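Local atomic coordinates of OTU domain-containing protein wMelOTU (PDB entry 6W9O), a protein that probably cleaves ubiquitin from modified proteins as a bacterial OTU-family cysteine protease and effector of Wolbachia. Residues S52-S57 with R131-K136; Q60-Q65 with Y137-H142; R80-A83 with P87-W90; D111-D116 with N120-D125. One frame throughout, in Å; residues are numbered along the deposited sequence. Where two conformers were deposited one is given.

Interaction 1: residues S52-S57 with R131-K136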
loop_
_atom_site.group_PDB
_atom_site.type_symbol
_atom_site.label_atom_id
_atom_site.label_comp_id
_atom_site.label_asym_id
_atom_site.label_seq_id
_atom_site.Cartn_x
_atom_site.Cartn_y
_atom_site.Cartn_z
ATOM N N SER A 52 -7.315 8.913 -2.737
ATOM C CA SER A 52 -7.013 7.504 -2.912
ATOM C C SER A 52 -5.560 7.238 -3.276
ATOM O O SER A 52 -5.254 6.141 -3.763
ATOM C CB SER A 52 -7.928 6.909 -3.980
ATOM O OG SER A 52 -9.265 6.883 -3.432
ATOM N N CYS A 53 -4.636 8.162 -2.959
ATOM C CA CYS A 53 -3.247 7.942 -3.386
ATOM C C CYS A 53 -2.638 6.679 -2.806
ATOM O O CYS A 53 -1.735 6.114 -3.425
ATOM C CB CYS A 53 -2.368 9.139 -3.005
ATOM S SG CYS A 53 -2.191 9.434 -1.218
ATOM N N PHE A 54 -3.035 6.242 -1.596
ATOM C CA PHE A 54 -2.441 5.015 -1.072
ATOM C C PHE A 54 -2.831 3.853 -1.945
ATOM O O PHE A 54 -1.968 3.059 -2.372
ATOM C CB PHE A 54 -2.943 4.732 0.375
ATOM C CG PHE A 54 -2.548 3.381 0.843
ATOM C CD1 PHE A 54 -1.209 3.116 1.202
ATOM C CD2 PHE A 54 -3.462 2.363 0.806
ATOM C CE1 PHE A 54 -0.802 1.844 1.519
ATOM C CE2 PHE A 54 -3.083 1.064 1.127
ATOM C CZ PHE A 54 -1.728 0.798 1.471
ATOM N N PHE A 55 -4.123 3.741 -2.223
ATOM C CA PHE A 55 -4.635 2.619 -3.018
ATOM C C PHE A 55 -4.090 2.662 -4.429
ATOM O O PHE A 55 -3.742 1.599 -5.011
ATOM C CB PHE A 55 -6.167 2.689 -3.023
ATOM C CG PHE A 55 -6.745 2.597 -1.622
ATOM C CD1 PHE A 55 -6.852 1.391 -0.967
ATOM C CD2 PHE A 55 -7.143 3.766 -0.977
ATOM C CE1 PHE A 55 -7.333 1.320 0.317
ATOM C CE2 PHE A 55 -7.637 3.690 0.315
ATOM C CZ PHE A 55 -7.741 2.485 0.953
ATOM N N ASP A 56 -4.015 3.856 -5.006
ATOM C CA ASP A 56 -3.500 3.989 -6.378
ATOM C C ASP A 56 -2.007 3.674 -6.435
ATOM O O ASP A 56 -1.533 3.088 -7.441
ATOM C CB ASP A 56 -3.760 5.403 -6.880
ATOM C CG ASP A 56 -3.567 5.529 -8.389
ATOM O OD1 ASP A 56 -4.208 4.717 -9.103
ATOM O OD2 ASP A 56 -2.881 6.478 -8.867
ATOM N N SER A 57 -1.239 4.060 -5.426
ATOM C CA SER A 57 0.195 3.722 -5.419
ATOM C C SER A 57 0.389 2.220 -5.279
ATOM O O SER A 57 1.175 1.598 -6.038
ATOM C CB SER A 57 0.870 4.426 -4.233
ATOM O OG SER A 57 0.812 5.832 -4.398
ATOM N N ARG A 131 -1.917 -3.796 5.414
ATOM C CA ARG A 131 -1.859 -5.148 5.960
ATOM C C ARG A 131 -2.967 -6.029 5.371
ATOM O O ARG A 131 -2.725 -7.204 5.009
ATOM C CB ARG A 131 -1.948 -5.074 7.486
ATOM C CG ARG A 131 -1.913 -6.451 8.120
ATOM C CD ARG A 131 -1.683 -6.312 9.668
ATOM N NE ARG A 131 -1.685 -7.635 10.274
ATOM C CZ ARG A 131 -1.493 -7.842 11.581
ATOM N NH1 ARG A 131 -1.272 -6.810 12.373
ATOM N NH2 ARG A 131 -1.518 -9.068 12.058
ATOM N N ILE A 132 -4.170 -5.467 5.212
ATOM C CA ILE A 132 -5.277 -6.217 4.609
ATOM C C ILE A 132 -4.935 -6.596 3.170
ATOM O O ILE A 132 -5.165 -7.738 2.742
ATOM C CB ILE A 132 -6.578 -5.384 4.640
ATOM C CG1 ILE A 132 -7.065 -5.190 6.077
ATOM C CG2 ILE A 132 -7.645 -6.062 3.698
ATOM C CD1 ILE A 132 -8.149 -4.066 6.199
ATOM N N LEU A 133 -4.382 -5.651 2.395
ATOM C CA LEU A 133 -4.126 -5.953 0.987
ATOM C C LEU A 133 -2.934 -6.888 0.829
ATOM O O LEU A 133 -2.880 -7.677 -0.135
ATOM C CB LEU A 133 -3.898 -4.652 0.222
ATOM C CG LEU A 133 -5.096 -3.691 0.278
ATOM C CD1 LEU A 133 -4.720 -2.369 -0.383
ATOM C CD2 LEU A 133 -6.318 -4.378 -0.402
ATOM N N CYS A 134 -1.947 -6.827 1.730
ATOM C CA CYS A 134 -0.828 -7.758 1.672
ATOM C C CYS A 134 -1.349 -9.173 1.870
ATOM O O CYS A 134 -0.923 -10.130 1.182
ATOM C CB CYS A 134 0.153 -7.414 2.808
ATOM S SG CYS A 134 1.221 -6.048 2.334
ATOM N N GLU A 135 -2.285 -9.342 2.800
ATOM C CA GLU A 135 -2.888 -10.656 3.043
ATOM C C GLU A 135 -3.659 -11.153 1.813
ATOM O O GLU A 135 -3.530 -12.331 1.420
ATOM C CB GLU A 135 -3.804 -10.561 4.275
ATOM C CG GLU A 135 -4.892 -11.641 4.344
ATOM C CD GLU A 135 -4.391 -12.902 4.905
ATOM O OE1 GLU A 135 -5.026 -13.966 4.658
ATOM O OE2 GLU A 135 -3.358 -12.831 5.595
ATOM N N LYS A 136 -4.442 -10.294 1.175
ATOM C CA LYS A 136 -5.235 -10.742 0.026
ATOM C C LYS A 136 -4.345 -11.077 -1.174
ATOM O O LYS A 136 -4.536 -12.124 -1.810
ATOM C CB LYS A 136 -6.260 -9.689 -0.391
ATOM C CG LYS A 136 -7.001 -10.191 -1.669
ATOM C CD LYS A 136 -8.353 -9.529 -1.823
ATOM C CE LYS A 136 -9.088 -10.196 -3.000
ATOM N NZ LYS A 136 -10.445 -9.623 -3.151
#

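Interaction 2: residues Q60-Q65 with Y137-H142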
loop_
_atom_site.group_PDB
_atom_site.type_symbol
_atom_site.label_atom_id
_atom_site.label_comp_id
_atom_site.label_asym_id
_atom_site.label_seq_id
_atom_site.Cartn_x
_atom_site.Cartn_y
_atom_site.Cartn_z
ATOM N N GLN A 60 -0.470 0.467 -8.614
ATOM C CA GLN A 60 0.483 0.574 -9.715
ATOM C C GLN A 60 1.666 -0.335 -9.480
ATOM O O GLN A 60 2.171 -0.964 -10.432
ATOM C CB GLN A 60 0.936 2.018 -9.890
ATOM C CG GLN A 60 -0.180 2.927 -10.481
ATOM C CD GLN A 60 0.349 4.316 -10.657
ATOM O OE1 GLN A 60 1.342 4.525 -11.359
ATOM N NE2 GLN A 60 -0.274 5.300 -9.984
ATOM N N SER A 61 2.170 -0.396 -8.247
ATOM C CA SER A 61 3.331 -1.258 -8.007
ATOM C C SER A 61 2.923 -2.721 -8.106
ATOM O O SER A 61 3.656 -3.547 -8.697
ATOM C CB SER A 61 3.924 -0.894 -6.626
ATOM O OG SER A 61 4.938 -1.845 -6.263
ATOM N N LEU A 62 1.713 -3.063 -7.625
ATOM C CA LEU A 62 1.216 -4.439 -7.761
ATOM C C LEU A 62 1.155 -4.854 -9.217
ATOM O O LEU A 62 1.573 -5.966 -9.582
ATOM C CB LEU A 62 -0.175 -4.559 -7.120
ATOM C CG LEU A 62 -0.788 -5.971 -7.142
ATOM C CD1 LEU A 62 -0.030 -6.866 -6.174
ATOM C CD2 LEU A 62 -2.290 -5.895 -6.826
ATOM N N GLU A 63 0.636 -3.981 -10.085
ATOM C CA GLU A 63 0.487 -4.376 -11.478
ATOM C C GLU A 63 1.866 -4.581 -12.104
ATOM O O GLU A 63 2.094 -5.542 -12.862
ATOM C CB GLU A 63 -0.301 -3.319 -12.262
ATOM C CG GLU A 63 -0.431 -3.789 -13.737
ATOM C CD GLU A 63 -1.240 -2.876 -14.637
ATOM O OE1 GLU A 63 -1.906 -1.925 -14.100
ATOM O OE2 GLU A 63 -1.276 -3.096 -15.846
ATOM N N GLN A 64 2.802 -3.680 -11.814
ATOM C CA GLN A 64 4.096 -3.817 -12.467
ATOM C C GLN A 64 4.835 -5.050 -11.972
ATOM O O GLN A 64 5.510 -5.740 -12.754
ATOM C CB GLN A 64 4.906 -2.548 -12.164
ATOM C CG GLN A 64 6.141 -2.467 -12.984
ATOM C CD GLN A 64 6.791 -1.082 -12.856
ATOM O OE1 GLN A 64 7.548 -0.902 -11.969
ATOM N NE2 GLN A 64 6.509 -0.171 -13.773
ATOM N N GLN A 65 4.757 -5.338 -10.674
ATOM C CA GLN A 65 5.509 -6.435 -10.060
ATOM C C GLN A 65 4.899 -7.780 -10.399
ATOM O O GLN A 65 5.634 -8.744 -10.688
ATOM C CB GLN A 65 5.501 -6.290 -8.520
ATOM C CG GLN A 65 6.338 -5.112 -8.019
ATOM C CD GLN A 65 7.822 -5.338 -8.299
ATOM O OE1 GLN A 65 8.293 -5.096 -9.418
ATOM N NE2 GLN A 65 8.560 -5.863 -7.327
ATOM N N TYR A 137 -3.375 -10.233 -1.488
ATOM C CA TYR A 137 -2.600 -10.375 -2.727
ATOM C C TYR A 137 -1.290 -11.103 -2.509
ATOM O O TYR A 137 -0.551 -11.320 -3.488
ATOM C CB TYR A 137 -2.400 -9.010 -3.410
ATOM C CG TYR A 137 -3.755 -8.470 -3.835
ATOM C CD1 TYR A 137 -4.361 -8.954 -4.984
ATOM C CD2 TYR A 137 -4.464 -7.525 -3.058
ATOM C CE1 TYR A 137 -5.593 -8.543 -5.366
ATOM C CE2 TYR A 137 -5.713 -7.127 -3.437
ATOM C CZ TYR A 137 -6.274 -7.613 -4.593
ATOM O OH TYR A 137 -7.540 -7.234 -4.978
ATOM N N LYS A 138 -1.014 -11.538 -1.270
ATOM C CA LYS A 138 0.168 -12.374 -0.990
ATOM C C LYS A 138 1.440 -11.630 -1.379
ATOM O O LYS A 138 2.338 -12.160 -2.035
ATOM C CB LYS A 138 0.054 -13.772 -1.652
ATOM C CG LYS A 138 -1.295 -14.438 -1.353
ATOM C CD LYS A 138 -1.155 -15.929 -1.053
ATOM C CE LYS A 138 -2.533 -16.578 -1.171
ATOM N NZ LYS A 138 -3.261 -16.620 0.135
ATOM N N VAL A 139 1.424 -10.366 -1.015
ATOM C CA VAL A 139 2.627 -9.480 -1.137
ATOM C C VAL A 139 3.102 -8.750 0.159
ATOM O O VAL A 139 2.494 -8.710 1.323
ATOM C CB VAL A 139 2.401 -8.423 -2.235
ATOM C CG1 VAL A 139 2.178 -9.054 -3.600
ATOM C CG2 VAL A 139 1.262 -7.484 -1.873
ATOM N N LYS A 140 4.370 -8.391 0.088
ATOM C CA LYS A 140 4.912 -7.565 1.191
ATOM C C LYS A 140 4.905 -6.140 0.686
ATOM O O LYS A 140 5.170 -5.903 -0.488
ATOM C CB LYS A 140 6.360 -7.943 1.493
ATOM C CG LYS A 140 6.509 -9.333 2.033
ATOM C CD LYS A 140 7.896 -9.886 1.704
ATOM C CE LYS A 140 7.817 -10.581 0.329
ATOM N NZ LYS A 140 8.996 -11.444 -0.022
ATOM N N LEU A 141 4.598 -5.172 1.562
ATOM C CA LEU A 141 4.532 -3.772 1.160
ATOM C C LEU A 141 5.726 -3.039 1.781
ATOM O O LEU A 141 5.859 -2.975 3.024
ATOM C CB LEU A 141 3.241 -3.174 1.704
ATOM C CG LEU A 141 3.164 -1.664 1.613
ATOM C CD1 LEU A 141 3.269 -1.136 0.186
ATOM C CD2 LEU A 141 1.787 -1.203 2.201
ATOM N N HIS A 142 6.587 -2.465 0.949
ATOM C CA HIS A 142 7.727 -1.666 1.376
ATOM C C HIS A 142 7.342 -0.201 1.254
ATOM O O HIS A 142 6.880 0.251 0.190
ATOM C CB HIS A 142 8.876 -1.958 0.399
ATOM C CG HIS A 142 10.062 -1.052 0.542
ATOM N ND1 HIS A 142 10.743 -0.603 -0.576
ATOM C CD2 HIS A 142 10.642 -0.458 1.623
ATOM C CE1 HIS A 142 11.750 0.167 -0.174
ATOM N NE2 HIS A 142 11.688 0.292 1.154
#

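Interaction 3: residues R80-A83 with P87-W90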
loop_
_atom_site.group_PDB
_atom_site.type_symbol
_atom_site.label_atom_id
_atom_site.label_comp_id
_atom_site.label_asym_id
_atom_site.label_seq_id
_atom_site.Cartn_x
_atom_site.Cartn_y
_atom_site.Cartn_z
ATOM N N ARG A 80 -13.242 -3.214 2.745
ATOM C CA ARG A 80 -14.600 -3.356 3.251
ATOM C C ARG A 80 -14.927 -4.815 3.517
ATOM O O ARG A 80 -15.515 -5.158 4.547
ATOM C CB ARG A 80 -15.595 -2.799 2.216
ATOM C CG ARG A 80 -17.025 -3.023 2.575
ATOM C CD ARG A 80 -17.914 -2.440 1.490
ATOM N NE ARG A 80 -19.292 -2.863 1.650
ATOM C CZ ARG A 80 -20.241 -2.081 2.174
ATOM N NH1 ARG A 80 -19.943 -0.834 2.567
ATOM N NH2 ARG A 80 -21.491 -2.536 2.293
ATOM N N GLU A 81 -14.611 -5.680 2.554
ATOM C CA GLU A 81 -14.941 -7.091 2.723
ATOM C C GLU A 81 -14.177 -7.694 3.899
ATOM O O GLU A 81 -14.737 -8.472 4.671
ATOM C CB GLU A 81 -14.580 -7.826 1.422
ATOM C CG GLU A 81 -15.553 -7.469 0.310
ATOM C CD GLU A 81 -15.353 -8.302 -0.950
ATOM O OE1 GLU A 81 -14.271 -8.901 -1.132
ATOM O OE2 GLU A 81 -16.300 -8.312 -1.771
ATOM N N PHE A 82 -12.895 -7.351 4.037
ATOM C CA PHE A 82 -12.148 -7.821 5.194
ATOM C C PHE A 82 -12.864 -7.473 6.496
ATOM O O PHE A 82 -12.999 -8.315 7.400
ATOM C CB PHE A 82 -10.738 -7.221 5.137
ATOM C CG PHE A 82 -9.851 -7.664 6.261
ATOM C CD1 PHE A 82 -8.940 -8.689 6.073
ATOM C CD2 PHE A 82 -9.911 -7.008 7.507
ATOM C CE1 PHE A 82 -8.090 -9.112 7.119
ATOM C CE2 PHE A 82 -9.057 -7.382 8.532
ATOM C CZ PHE A 82 -8.148 -8.449 8.365
ATOM N N ALA A 83 -13.343 -6.230 6.610
ATOM C CA ALA A 83 -14.023 -5.795 7.832
ATOM C C ALA A 83 -15.367 -6.472 8.039
ATOM O O ALA A 83 -15.778 -6.667 9.189
ATOM C CB ALA A 83 -14.225 -4.283 7.803
ATOM N N PRO A 87 -13.353 -10.207 10.987
ATOM C CA PRO A 87 -11.949 -9.769 11.005
ATOM C C PRO A 87 -11.269 -10.165 12.307
ATOM O O PRO A 87 -11.883 -10.188 13.376
ATOM C CB PRO A 87 -12.034 -8.240 10.858
ATOM C CG PRO A 87 -13.398 -7.891 11.388
ATOM C CD PRO A 87 -14.290 -9.075 10.958
ATOM N N PRO A 88 -9.991 -10.525 12.228
ATOM C CA PRO A 88 -9.213 -10.845 13.432
ATOM C C PRO A 88 -8.969 -9.602 14.285
ATOM O O PRO A 88 -9.155 -8.458 13.869
ATOM C CB PRO A 88 -7.900 -11.355 12.864
ATOM C CG PRO A 88 -7.776 -10.706 11.517
ATOM C CD PRO A 88 -9.207 -10.648 10.987
ATOM N N LYS A 89 -8.522 -9.877 15.510
ATOM C CA LYS A 89 -8.490 -8.866 16.565
ATOM C C LYS A 89 -7.513 -7.743 16.265
ATOM O O LYS A 89 -7.715 -6.627 16.763
ATOM C CB LYS A 89 -8.195 -9.531 17.914
ATOM C CG LYS A 89 -9.394 -10.290 18.428
ATOM C CD LYS A 89 -9.034 -11.172 19.604
ATOM C CE LYS A 89 -10.270 -11.899 20.157
ATOM N NZ LYS A 89 -10.047 -12.593 21.469
ATOM N N TRP A 90 -6.450 -7.987 15.506
ATOM C CA TRP A 90 -5.545 -6.871 15.200
ATOM C C TRP A 90 -6.321 -5.709 14.598
ATOM O O TRP A 90 -6.062 -4.529 14.897
ATOM C CB TRP A 90 -4.380 -7.290 14.286
ATOM C CG TRP A 90 -4.706 -7.449 12.827
ATOM C CD1 TRP A 90 -4.932 -8.639 12.163
ATOM C CD2 TRP A 90 -4.800 -6.419 11.856
ATOM N NE1 TRP A 90 -5.213 -8.385 10.864
ATOM C CE2 TRP A 90 -5.142 -7.028 10.628
ATOM C CE3 TRP A 90 -4.696 -5.021 11.913
ATOM C CZ2 TRP A 90 -5.318 -6.288 9.436
ATOM C CZ3 TRP A 90 -4.894 -4.280 10.753
ATOM C CH2 TRP A 90 -5.184 -4.911 9.506
#

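Interaction 4: residues D111-D116 with N120-D125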
loop_
_atom_site.group_PDB
_atom_site.type_symbol
_atom_site.label_atom_id
_atom_site.label_comp_id
_atom_site.label_asym_id
_atom_site.label_seq_id
_atom_site.Cartn_x
_atom_site.Cartn_y
_atom_site.Cartn_z
ATOM N N ASP A 111 -18.849 -1.378 11.598
ATOM C CA ASP A 111 -19.848 -0.992 10.608
ATOM C C ASP A 111 -19.571 0.392 10.033
ATOM O O ASP A 111 -19.708 0.590 8.822
ATOM C CB ASP A 111 -21.253 -1.096 11.184
ATOM C CG ASP A 111 -21.639 -2.522 11.444
ATOM O OD1 ASP A 111 -22.300 -2.764 12.469
ATOM O OD2 ASP A 111 -21.243 -3.408 10.643
ATOM N N ASN A 112 -19.168 1.353 10.870
ATOM C CA ASN A 112 -18.786 2.658 10.339
ATOM C C ASN A 112 -17.646 2.534 9.336
ATOM O O ASN A 112 -17.668 3.182 8.281
ATOM C CB ASN A 112 -18.365 3.594 11.460
ATOM C CG ASN A 112 -19.505 3.964 12.348
ATOM O OD1 ASN A 112 -19.299 4.493 13.441
ATOM N ND2 ASN A 112 -20.721 3.700 11.890
ATOM N N TYR A 113 -16.645 1.697 9.649
ATOM C CA TYR A 113 -15.526 1.470 8.726
ATOM C C TYR A 113 -16.013 0.957 7.381
ATOM O O TYR A 113 -15.523 1.402 6.336
ATOM C CB TYR A 113 -14.553 0.442 9.338
ATOM C CG TYR A 113 -13.342 0.128 8.463
ATOM C CD1 TYR A 113 -13.398 -0.832 7.442
ATOM C CD2 TYR A 113 -12.141 0.818 8.639
ATOM C CE1 TYR A 113 -12.289 -1.094 6.642
ATOM C CE2 TYR A 113 -11.029 0.557 7.836
ATOM C CZ TYR A 113 -11.109 -0.418 6.849
ATOM O OH TYR A 113 -9.996 -0.692 6.044
ATOM N N THR A 114 -16.952 -0.007 7.375
ATOM C CA THR A 114 -17.355 -0.593 6.094
ATOM C C THR A 114 -17.977 0.468 5.183
ATOM O O THR A 114 -17.879 0.365 3.955
ATOM C CB THR A 114 -18.301 -1.791 6.294
ATOM O OG1 THR A 114 -19.532 -1.334 6.861
ATOM C CG2 THR A 114 -17.702 -2.797 7.262
ATOM N N ALA A 115 -18.609 1.488 5.762
ATOM C CA ALA A 115 -19.100 2.600 4.944
ATOM C C ALA A 115 -17.976 3.571 4.593
ATOM O O ALA A 115 -17.823 3.964 3.431
ATOM C CB ALA A 115 -20.224 3.331 5.667
ATOM N N ASP A 116 -17.185 3.966 5.599
ATOM C CA ASP A 116 -16.204 5.030 5.395
ATOM C C ASP A 116 -15.108 4.620 4.423
ATOM O O ASP A 116 -14.595 5.478 3.680
ATOM C CB ASP A 116 -15.570 5.417 6.726
ATOM C CG ASP A 116 -14.908 6.823 6.672
ATOM O OD1 ASP A 116 -15.514 7.772 6.087
ATOM O OD2 ASP A 116 -13.790 6.974 7.220
ATOM N N ASN A 120 -13.734 8.245 -1.064
ATOM C CA ASN A 120 -12.399 8.733 -1.413
ATOM C C ASN A 120 -11.842 9.660 -0.336
ATOM O O ASN A 120 -10.614 9.784 -0.233
ATOM C CB ASN A 120 -12.444 9.483 -2.736
ATOM C CG ASN A 120 -12.550 8.531 -3.930
ATOM O OD1 ASN A 120 -12.080 7.399 -3.885
ATOM N ND2 ASN A 120 -13.165 9.000 -4.995
ATOM N N SER A 121 -12.724 10.243 0.475
ATOM C CA SER A 121 -12.305 11.124 1.564
ATOM C C SER A 121 -11.512 10.389 2.640
ATOM O O SER A 121 -10.757 11.045 3.377
ATOM C CB SER A 121 -13.498 11.832 2.213
ATOM O OG SER A 121 -14.496 10.902 2.635
ATOM N N ARG A 122 -11.643 9.065 2.773
ATOM C CA ARG A 122 -10.941 8.318 3.813
ATOM C C ARG A 122 -9.605 7.885 3.221
ATOM O O ARG A 122 -9.561 6.999 2.368
ATOM C CB ARG A 122 -11.777 7.098 4.217
ATOM C CG ARG A 122 -11.012 6.090 5.039
ATOM C CD ARG A 122 -10.515 6.672 6.357
ATOM N NE ARG A 122 -10.136 5.575 7.266
ATOM C CZ ARG A 122 -10.963 4.992 8.133
ATOM N NH1 ARG A 122 -12.227 5.410 8.260
ATOM N NH2 ARG A 122 -10.516 3.991 8.900
ATOM N N TRP A 123 -8.521 8.532 3.618
ATOM C CA TRP A 123 -7.221 8.176 3.052
ATOM C C TRP A 123 -6.721 6.842 3.595
ATOM O O TRP A 123 -6.940 6.485 4.751
ATOM C CB TRP A 123 -6.171 9.270 3.333
ATOM C CG TRP A 123 -6.452 10.553 2.738
ATOM C CD1 TRP A 123 -7.657 11.017 2.244
ATOM C CD2 TRP A 123 -5.508 11.602 2.539
ATOM N NE1 TRP A 123 -7.504 12.340 1.760
ATOM C CE2 TRP A 123 -6.183 12.686 1.916
ATOM C CE3 TRP A 123 -4.142 11.737 2.854
ATOM C CZ2 TRP A 123 -5.538 13.888 1.615
ATOM C CZ3 TRP A 123 -3.503 12.921 2.547
ATOM C CH2 TRP A 123 -4.201 13.987 1.938
ATOM N N GLY A 124 -6.082 6.052 2.744
ATOM C CA GLY A 124 -5.590 4.737 3.171
ATOM C C GLY A 124 -4.320 4.803 4.024
ATOM O O GLY A 124 -3.512 5.740 3.938
ATOM N N ASP A 125 -4.160 3.793 4.875
ATOM C CA ASP A 125 -3.097 3.724 5.882
ATOM C C ASP A 125 -2.373 2.400 5.672
ATOM O O ASP A 125 -3.000 1.322 5.777
ATOM C CB ASP A 125 -3.787 3.792 7.254
ATOM C CG ASP A 125 -2.850 3.650 8.427
ATOM O OD1 ASP A 125 -1.645 3.414 8.237
ATOM O OD2 ASP A 125 -3.361 3.817 9.553
HETATM O O HOH W 1 -14.425 9.950 5.160
#

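Interaction 1: residues S52-S57 with R131-K136
L133 sets one methyl, CD1, against both F54 and F55 where helices 53-66 and 126-137 face each other in the OTU fold, a papain-like architecture of clan CA. C53 opens the first helix; a cysteine at this helix start is consistent with the nucleophile position of such proteases. The contact is small, 78 Å² in all, and the nearest CA atoms, those of F55 and L133, are 9.5 Å apart. L133 gives up the largest share, with CD1 4.1 Å from F54 CE2 and 4.4 Å from F55 CD1, oblique to both rings. F54 holds CG anti to its backbone N (chi1 170°), which swings the ring toward the second helix, so that it slides past L133 antiparallel to it. The two phenylalanines also meet each other, with F54 CD2 3.9 Å above the F55 plane over its centre. All three touching residues are buried; F192 meets F54 edge-to-face, and L75 and R76 pack on F55. One turn of the first helix is doubly fastened at its start: C53 O accepts from S57 N and, at 2.7 Å, from S57 OG, the two donors arriving from opposite faces of the carbonyl plane.

Interaction 2: residues Q60-Q65 with Y137-H142
L62 reaches from helix 53-66 to Y137 and V139, forking at its tip so that each methyl takes one of them. CB points at the opposing segment, and chi1 of -178° sets CG anti to the backbone N, carrying the fork outward from the helix. From CG, the chi2 of 71° directs CD1 to V139 and CD2 to Y137. CD1 stands 4.0 Å from V139 CG1; V139 has a second conformer, so this half of the contact is less certain. The leucine crosses both partners at about a right angle. In the OTU fold this is the place where helix 126-137 ends and the chain turns into strand 140-146 of the mixed sheet, with helix 53-66 packed against the turn. The turn is made at K138, whose positive phi of 60° breaks the helical path, and V139 N then lies 3.2 Å from C134 O, a probable hydrogen bond back into the helix. CD2, the other prong, sits 4.1 Å above the plane of the Y137 ring, displaced from the centre toward the rim on the side of Y137 CD1. That ring is tethered at its far end, where Y137 OH bonds to D78 OD2 of helix 72-84, and the Y137 side chain comes, at the nearest atoms, to about 4 Å from an acetate ion probably taken up from the crystallisation liquor.

Interaction 3: residues R80-A83 with P87-W90
F82 meets P87, P88 and W90, and the evidence falls into three kinds of contact. The first is aromatic: the F82 ring and the six-membered ring of W90 have centroids 5.8 Å apart and planes inclined at 47°, an oblique pairing, closest at F82 CZ and W90 CZ2, which are 3.7 Å apart. W90 takes part because its CG lies between its own backbone N and carbonyl carbon (chi1 77°), which brings the indole back toward the preceding helix. The second kind is aliphatic, from the proline rings. P88 CD lies 3.6 Å from F82 CZ at the tip of the phenyl group, while P87 CB lies 3.9 Å from F82 CE2; both are placed obliquely to the ring. These contacts close the short connection between helices 72-84 and 89-95 in the helical part of the OTU domain, with P88 at the N-cap position of the second helix. The buried area, 216 Å², lies near the protein surface, and the ring group continues inward through I132 of helix 126-137, while F91 meets F82 edge-to-face and R131 forms a cation-pi pair with W90. The third kind sets backbone oxygens against proline carbons. F82 O is 3.6 Å from P87 CB, and A83 O, from the next residue along the helix, comes to 3.3 Å from P87 CD.

Interaction 4: residues D111-D116 with N120-D125
The loop that follows helix 105-116 in the OTU domain folds back on the last turn of that helix, joining R122 to D116 and Y113 before helix 126-137 begins. D116 OD2 lies at the edge of the R122 guanidinium, near its plane, and accepts from NH1 in a salt bridge. The modelled separation of D116 OD2 and R122 NH1, 2.4 Å, is too short to be read literally, and R122 was deposited in two conformers, so the exact geometry of this salt bridge is doubtful. In one conformer, a bend at chi2 (61°) turns the arginine chain so that its aliphatic part also runs by the carboxylate, with R122 CD 3.4 Å from D116 OD2. In the same conformer R122 NH2 approaches Y113 CD2 to 3.6 Å with the guanidinium and ring planes 85° apart, an oblique meeting. Y113 OH itself bonds to E129. On the other oxygen, D116 OD1 receives a hydrogen bond from a water at 2.6 Å, which in turn is 2.7 Å from S121 OG. R119 forms a further salt bridge to D116 OD1. With R119, a donating water and, in one conformer, R122 near it, the carboxylate would be expected to stay ionised.

In the fold
From the N terminus, helix 53-66 comes first and serves two contacts: S52-S57 meets R131-K136 in interaction 1, and Q60-Q65 meets Y137-H142 in interaction 2. Their segments alternate along the chain, so these two long loops cross. Both enclose the short-range interactions 3 and 4, which stand in series: 80-83 with 87-90 closes the turn between helices 72-84 and 89-95, then 111-116 with 120-125 closes the loop between helices 105-116 and 126-137. I132 touches F82 and Y113, linking interaction 1 to both, while A83 packs on Y113 and T114. Interaction 2 ties helix 53-66 to the turn between helix 126-137 and strand 140-146, about 20 Å, centre to centre, from interaction 3.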